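Local atomic coordinates of Lys-gingipain catalytic subunit (Porphyromonas gingivalis, PDB entry 6I9A), a protein that cleaves peptide bonds after lysine as a calcium-binding cysteine protease, degrading proteins such as haemoglobin, collagen and immunoglobulins. Residues A[7-12]-A[115-120]; A[14-19]-A[77-82]. One frame throughout, in Å; residues are numbered along the deposited sequence.

Interaction 1. Residues A[7-12]-A[115-120]; sequences GDLYNT and EMYTFR. With CA (calcium ion), chain G.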
loop_
_atom_site.group_PDB
_atom_site.type_symbol
_atom_site.label_atom_id
_atom_site.label_comp_id
_atom_site.label_asym_id
_atom_site.label_seq_id
_atom_site.Cartn_x
_atom_site.Cartn_y
_atom_site.Cartn_z
ATOM N N GLY A 7 9.214 -13.507 -2.026
ATOM C CA GLY A 7 9.120 -12.616 -0.876
ATOM C C GLY A 7 8.850 -11.166 -1.237
ATOM O O GLY A 7 8.658 -10.770 -2.393
ATOM N N ASP A 8 8.859 -10.349 -0.183
ATOM C CA ASP A 8 8.611 -8.904 -0.294
ATOM C C ASP A 8 9.485 -8.316 -1.421
ATOM O O ASP A 8 10.706 -8.470 -1.403
ATOM C CB ASP A 8 9.018 -8.303 1.067
ATOM C CG ASP A 8 8.807 -6.813 1.282
ATOM O OD1 ASP A 8 8.235 -6.138 0.384
ATOM O OD2 ASP A 8 9.202 -6.319 2.336
ATOM N N LEU A 9 8.852 -7.607 -2.339
ATOM C CA LEU A 9 9.541 -6.965 -3.473
ATOM C C LEU A 9 10.276 -5.703 -3.089
ATOM O O LEU A 9 11.049 -5.179 -3.906
ATOM C CB LEU A 9 8.538 -6.643 -4.600
ATOM C CG LEU A 9 7.971 -7.874 -5.321
ATOM C CD1 LEU A 9 7.050 -7.409 -6.412
ATOM C CD2 LEU A 9 9.105 -8.741 -5.925
ATOM N N TYR A 10 10.038 -5.133 -1.901
ATOM C CA TYR A 10 10.725 -3.897 -1.550
ATOM C C TYR A 10 12.231 -4.080 -1.659
ATOM O O TYR A 10 12.798 -5.082 -1.220
ATOM C CB TYR A 10 10.319 -3.483 -0.138
ATOM C CG TYR A 10 10.940 -2.172 0.275
ATOM C CD1 TYR A 10 10.365 -0.965 -0.100
ATOM C CD2 TYR A 10 12.164 -2.140 0.945
ATOM C CE1 TYR A 10 10.934 0.255 0.283
ATOM C CE2 TYR A 10 12.767 -0.921 1.299
ATOM C CZ TYR A 10 12.143 0.264 0.947
ATOM O OH TYR A 10 12.730 1.458 1.309
ATOM N N ASN A 11 12.907 -3.061 -2.212
ATOM C CA ASN A 11 14.356 -3.069 -2.324
ATOM C C ASN A 11 14.808 -1.630 -2.415
ATOM O O ASN A 11 14.005 -0.750 -2.721
ATOM C CB ASN A 11 14.795 -3.895 -3.563
ATOM C CG ASN A 11 16.205 -4.355 -3.525
ATOM O OD1 ASN A 11 16.912 -4.174 -2.513
ATOM N ND2 ASN A 11 16.603 -5.012 -4.619
ATOM N N THR A 12 16.107 -1.405 -2.198
ATOM C CA THR A 12 16.685 -0.068 -2.300
ATOM C C THR A 12 17.858 -0.099 -3.259
ATOM O O THR A 12 18.516 -1.145 -3.405
ATOM C CB THR A 12 17.173 0.451 -0.921
ATOM O OG1 THR A 12 18.151 -0.428 -0.398
ATOM C CG2 THR A 12 16.028 0.595 0.085
ATOM N N GLU A 115 5.941 -8.915 -10.980
ATOM C CA GLU A 115 7.354 -8.483 -10.899
ATOM C C GLU A 115 7.516 -7.191 -10.143
ATOM O O GLU A 115 8.649 -6.887 -9.763
ATOM C CB GLU A 115 7.919 -8.320 -12.331
ATOM C CG GLU A 115 8.591 -9.605 -12.838
ATOM C CD GLU A 115 7.691 -10.818 -12.777
ATOM O OE1 GLU A 115 7.882 -11.635 -11.846
ATOM O OE2 GLU A 115 6.782 -10.957 -13.631
ATOM N N MET A 116 6.424 -6.411 -9.980
ATOM C CA MET A 116 6.442 -5.109 -9.360
ATOM C C MET A 116 5.252 -4.976 -8.430
ATOM O O MET A 116 4.174 -5.499 -8.765
ATOM C CB MET A 116 6.342 -4.004 -10.426
ATOM C CG MET A 116 7.579 -3.924 -11.333
ATOM S SD MET A 116 7.286 -2.971 -12.855
ATOM C CE MET A 116 6.331 -4.192 -13.807
ATOM N N TYR A 117 5.380 -4.198 -7.366
ATOM C CA TYR A 117 4.235 -3.836 -6.532
ATOM C C TYR A 117 3.426 -2.785 -7.239
ATOM O O TYR A 117 3.930 -1.671 -7.485
ATOM C CB TYR A 117 4.734 -3.257 -5.214
ATOM C CG TYR A 117 5.165 -4.236 -4.148
ATOM C CD1 TYR A 117 4.630 -5.534 -4.087
ATOM C CD2 TYR A 117 6.004 -3.837 -3.111
ATOM C CE1 TYR A 117 4.950 -6.392 -3.035
ATOM C CE2 TYR A 117 6.338 -4.691 -2.062
ATOM C CZ TYR A 117 5.789 -5.962 -2.023
ATOM O OH TYR A 117 6.102 -6.831 -1.000
ATOM N N THR A 118 2.202 -3.115 -7.629
ATOM C CA THR A 118 1.369 -2.275 -8.450
ATOM C C THR A 118 0.220 -1.716 -7.681
ATOM O O THR A 118 -0.466 -2.438 -6.932
ATOM C CB THR A 118 0.875 -3.128 -9.642
ATOM O OG1 THR A 118 2.046 -3.582 -10.355
ATOM C CG2 THR A 118 -0.000 -2.366 -10.606
ATOM N N PHE A 119 -0.073 -0.440 -7.902
ATOM C CA PHE A 119 -1.231 0.207 -7.295
ATOM C C PHE A 119 -1.785 1.177 -8.296
ATOM O O PHE A 119 -1.084 1.628 -9.209
ATOM C CB PHE A 119 -0.886 0.870 -5.955
ATOM C CG PHE A 119 0.221 1.909 -6.053
ATOM C CD1 PHE A 119 -0.081 3.241 -6.323
ATOM C CD2 PHE A 119 1.558 1.563 -5.792
ATOM C CE1 PHE A 119 0.913 4.201 -6.333
ATOM C CE2 PHE A 119 2.546 2.533 -5.850
ATOM C CZ PHE A 119 2.219 3.840 -6.098
ATOM N N ARG A 120 -3.046 1.556 -8.091
ATOM C CA ARG A 120 -3.745 2.447 -8.997
ATOM C C ARG A 120 -4.322 3.628 -8.250
ATOM O O ARG A 120 -5.175 3.467 -7.373
ATOM C CB ARG A 120 -4.838 1.697 -9.786
ATOM C CG ARG A 120 -5.701 2.600 -10.672
ATOM C CD ARG A 120 -6.814 1.831 -11.345
ATOM N NE ARG A 120 -6.342 0.914 -12.382
ATOM C CZ ARG A 120 -6.536 1.115 -13.687
ATOM N NH1 ARG A 120 -6.997 2.299 -14.140
ATOM N NH2 ARG A 120 -6.238 0.164 -14.548
HETATM CA CA CA G . 6.110 -13.156 -12.627
HETATM O O HOH W 1 7.250 -14.440 -10.967
HETATM O O HOH W 2 4.479 -12.923 -14.409
#

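Interaction 2. Residues A[14-19]-A[77-82]; sequences VRMLVV and PVFLAL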
loop_
_atom_site.group_PDB
_atom_site.type_symbol
_atom_site.label_atom_id
_atom_site.label_comp_id
_atom_site.label_asym_id
_atom_site.label_seq_id
_atom_site.Cartn_x
_atom_site.Cartn_y
_atom_site.Cartn_z
ATOM N N VAL A 14 15.010 2.647 -3.891
ATOM C CA VAL A 14 13.642 2.454 -4.352
ATOM C C VAL A 14 13.484 3.008 -5.774
ATOM O O VAL A 14 13.871 4.143 -6.026
ATOM C CB VAL A 14 12.607 3.096 -3.403
ATOM C CG1 VAL A 14 11.186 2.792 -3.904
ATOM C CG2 VAL A 14 12.822 2.593 -1.982
ATOM N N ARG A 15 12.933 2.208 -6.687
ATOM C CA ARG A 15 12.643 2.632 -8.059
ATOM C C ARG A 15 11.177 2.486 -8.343
ATOM O O ARG A 15 10.579 1.449 -7.997
ATOM C CB ARG A 15 13.468 1.798 -9.038
ATOM C CG ARG A 15 14.983 1.938 -8.729
ATOM C CD ARG A 15 15.847 1.079 -9.653
ATOM N NE ARG A 15 17.227 0.939 -9.164
ATOM C CZ ARG A 15 18.155 1.871 -9.249
ATOM N NH1 ARG A 15 17.896 3.013 -9.867
ATOM N NH2 ARG A 15 19.351 1.667 -8.726
ATOM N N MET A 16 10.582 3.487 -8.980
ATOM C CA MET A 16 9.148 3.442 -9.282
ATOM C C MET A 16 8.901 3.896 -10.716
ATOM O O MET A 16 9.349 4.986 -11.115
ATOM C CB MET A 16 8.372 4.338 -8.296
ATOM C CG MET A 16 6.905 4.527 -8.640
ATOM S SD MET A 16 6.142 5.720 -7.459
ATOM C CE MET A 16 5.820 4.492 -6.100
ATOM N N LEU A 17 8.187 3.059 -11.478
ATOM C CA LEU A 17 7.727 3.378 -12.812
ATOM C C LEU A 17 6.312 3.934 -12.636
ATOM O O LEU A 17 5.466 3.280 -11.991
ATOM C CB LEU A 17 7.728 2.094 -13.664
ATOM C CG LEU A 17 7.120 2.235 -15.042
ATOM C CD1 LEU A 17 7.899 3.246 -15.909
ATOM C CD2 LEU A 17 7.171 0.913 -15.786
ATOM N N VAL A 18 6.048 5.111 -13.186
ATOM C CA VAL A 18 4.745 5.728 -13.135
ATOM C C VAL A 18 4.175 5.804 -14.524
ATOM O O VAL A 18 4.839 6.331 -15.438
ATOM C CB VAL A 18 4.813 7.148 -12.506
ATOM C CG1 VAL A 18 3.427 7.799 -12.449
ATOM C CG2 VAL A 18 5.489 7.118 -11.133
ATOM N N VAL A 19 2.976 5.275 -14.742
ATOM C CA VAL A 19 2.257 5.442 -16.027
ATOM C C VAL A 19 0.944 6.123 -15.731
ATOM O O VAL A 19 0.156 5.612 -14.927
ATOM C CB VAL A 19 2.038 4.074 -16.711
ATOM C CG1 VAL A 19 1.219 4.260 -17.991
ATOM C CG2 VAL A 19 3.384 3.366 -16.980
ATOM N N PRO A 77 12.397 -1.711 -11.696
ATOM C CA PRO A 77 11.398 -1.001 -10.871
ATOM C C PRO A 77 10.931 -1.914 -9.737
ATOM O O PRO A 77 10.728 -3.109 -9.943
ATOM C CB PRO A 77 10.266 -0.700 -11.853
ATOM C CG PRO A 77 10.857 -0.900 -13.264
ATOM C CD PRO A 77 11.920 -1.922 -13.082
ATOM N N VAL A 78 10.736 -1.318 -8.546
ATOM C CA VAL A 78 10.114 -1.966 -7.392
ATOM C C VAL A 78 8.585 -1.776 -7.481
ATOM O O VAL A 78 7.832 -2.720 -7.277
ATOM C CB VAL A 78 10.697 -1.328 -6.094
ATOM C CG1 VAL A 78 9.933 -1.860 -4.871
ATOM C CG2 VAL A 78 12.223 -1.641 -5.995
ATOM N N PHE A 79 8.173 -0.535 -7.693
ATOM C CA PHE A 79 6.780 -0.161 -7.786
ATOM C C PHE A 79 6.375 0.211 -9.181
ATOM O O PHE A 79 7.152 0.810 -9.940
ATOM C CB PHE A 79 6.471 1.075 -6.922
ATOM C CG PHE A 79 6.593 0.832 -5.431
ATOM C CD1 PHE A 79 5.571 0.191 -4.722
ATOM C CD2 PHE A 79 7.733 1.243 -4.731
ATOM C CE1 PHE A 79 5.707 -0.033 -3.339
ATOM C CE2 PHE A 79 7.852 1.024 -3.366
ATOM C CZ PHE A 79 6.863 0.343 -2.699
ATOM N N LEU A 80 5.113 -0.069 -9.487
ATOM C CA LEU A 80 4.399 0.384 -10.668
ATOM C C LEU A 80 3.186 1.167 -10.199
ATOM O O LEU A 80 2.284 0.597 -9.625
ATOM C CB LEU A 80 4.008 -0.809 -11.565
ATOM C CG LEU A 80 3.090 -0.464 -12.730
ATOM C CD1 LEU A 80 3.779 0.478 -13.745
ATOM C CD2 LEU A 80 2.630 -1.743 -13.443
ATOM N N ALA A 81 3.179 2.488 -10.475
ATOM C CA ALA A 81 2.071 3.361 -10.127
ATOM C C ALA A 81 1.256 3.676 -11.370
ATOM O O ALA A 81 1.770 4.255 -12.325
ATOM C CB ALA A 81 2.591 4.652 -9.525
ATOM N N LEU A 82 0.004 3.246 -11.400
ATOM C CA LEU A 82 -0.933 3.532 -12.484
ATOM C C LEU A 82 -1.788 4.677 -12.029
ATOM O O LEU A 82 -2.396 4.621 -10.952
ATOM C CB LEU A 82 -1.798 2.282 -12.789
ATOM C CG LEU A 82 -1.025 1.010 -13.065
ATOM C CD1 LEU A 82 -2.004 -0.170 -13.228
ATOM C CD2 LEU A 82 -0.159 1.171 -14.347
#

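Interaction 1. Residues A[7-12]-A[115-120]
Leu9 and Tyr117 mark where the two backbones come closest, with CA atoms 6.9 Å apart, as the irregular stretch 7-12 passes the start of the strand that begins at Tyr117. The Tyr117 side chain bridges this gap. Leu9 lies over one face of its ring, with CB almost exactly above the centre, 3.8 Å from the centroid, in a CH-pi contact. The branch tip CD1 reaches further back to the backbone, 3.6 Å from Met116 C. A leucine suits this place because its methylene meets the aromatic face while its branched end fills the angle between ring and main chain. Tyrosine adds a polar tip: Tyr117 OH donates to Asp8 OD1 over 2.6 Å, reaching that oxygen on its anti side and somewhat out of the carboxylate plane. With CG anti to its backbone N (chi1 -177°), Asp8 carries its carboxylate toward this hydroxyl. From the opposite face of the carboxylate plane, Tyr10 N also donates to Asp8 OD1, at 3.1 Å, closing an Asx turn; two donors thus grip one oxygen and limit rotation of the carboxylate. The other oxygen, OD2, accepts from Tyr322 N. At the start of 115-120, its CB directed away from 7-12, Glu115 chelates a calcium ion through OE1 and OE2, joined by two waters, Asp109, Asp111 and the carbonyl of Phe113, while Val108 N donates to Glu115 OE2. Around this contact, Trp330 of helix 325-342 meets Tyr117 edge-to-face and also touches Leu9, helix 56-72 packs on Met116, and strand 79-83 pairs with Tyr117 and Phe119.

Interaction 2. Residues A[14-19]-A[77-82]
Leu17 and Leu80, paired in register on one face of the sheet, each hold CG anti to the backbone N (chi1 173° and 172°), and similar chi2 values turn their methyls alike; the side chains lie side by side, pointing the same way, Leu17 CD2 4.0 Å from Leu80 CD1. Val14 likewise carries CG1 anti to N, which sets that methyl in the plane of the Phe79 ring, at its edge, 3.8 Å from CE2. Met16 borders Phe79 at CB, but it was modelled in two conformers and its tip is less certain. The strands run parallel, and the pairing alternates in the usual way: Leu17 N donates to Phe79 O, Leu17 O accepts from Ala81 N at 2.9 Å, and Val19 N donates to Ala81 O. Residues between them add CA-H...O contacts, such as Leu80 CA to Leu17 O at 3.4 Å. The start differs. Arg15 O takes two donors, Phe79 N in the carbonyl plane at 3.1 Å and Val78 N from above that plane at 2.8 Å, because Val78 adopts a helix-like psi (-50°) that turns two successive N-H groups to one oxygen. Val18 CG2 lies 4.1 Å from Ala81 CB, and beta-branched valines suit the extended, buried strand. Met16, Val18, Phe79 and Ala81 share one face of the sheet, where Phe119 of strand 117-121 packs on Phe79 and small Ala81; Leu17, Val19, Leu80 and Leu82 share the other, where Ile63 and Lys66 of helix 56-72 lie. Strand 40-46 pairs with the far edge of 14-20 through Met16 and Val18, leaving the pair described here at the centre of a four-stranded parallel sheet.

The centres of the two interactions are 8 Å apart, and both reach the four-stranded parallel sheet of the C25 peptidase region. In chain order 7-12 runs almost directly into 14-19; then come 77-82 and 115-120, so interaction 2 closes a shorter loop within that of interaction 1. Strand 79-83 stands between 14-20 and 117-121, and probable hydrogen bonds from Tyr117 N to Val78 O and from Leu80 N to Tyr117 O join the contacts directly. Interaction 2 thus forms the sheet's interior, while interaction 1 fastens its edge strand to the N-terminal segment. Both build a sheet separate from the six-stranded one whose strand 242-247 leads to the nucleophile Cys249.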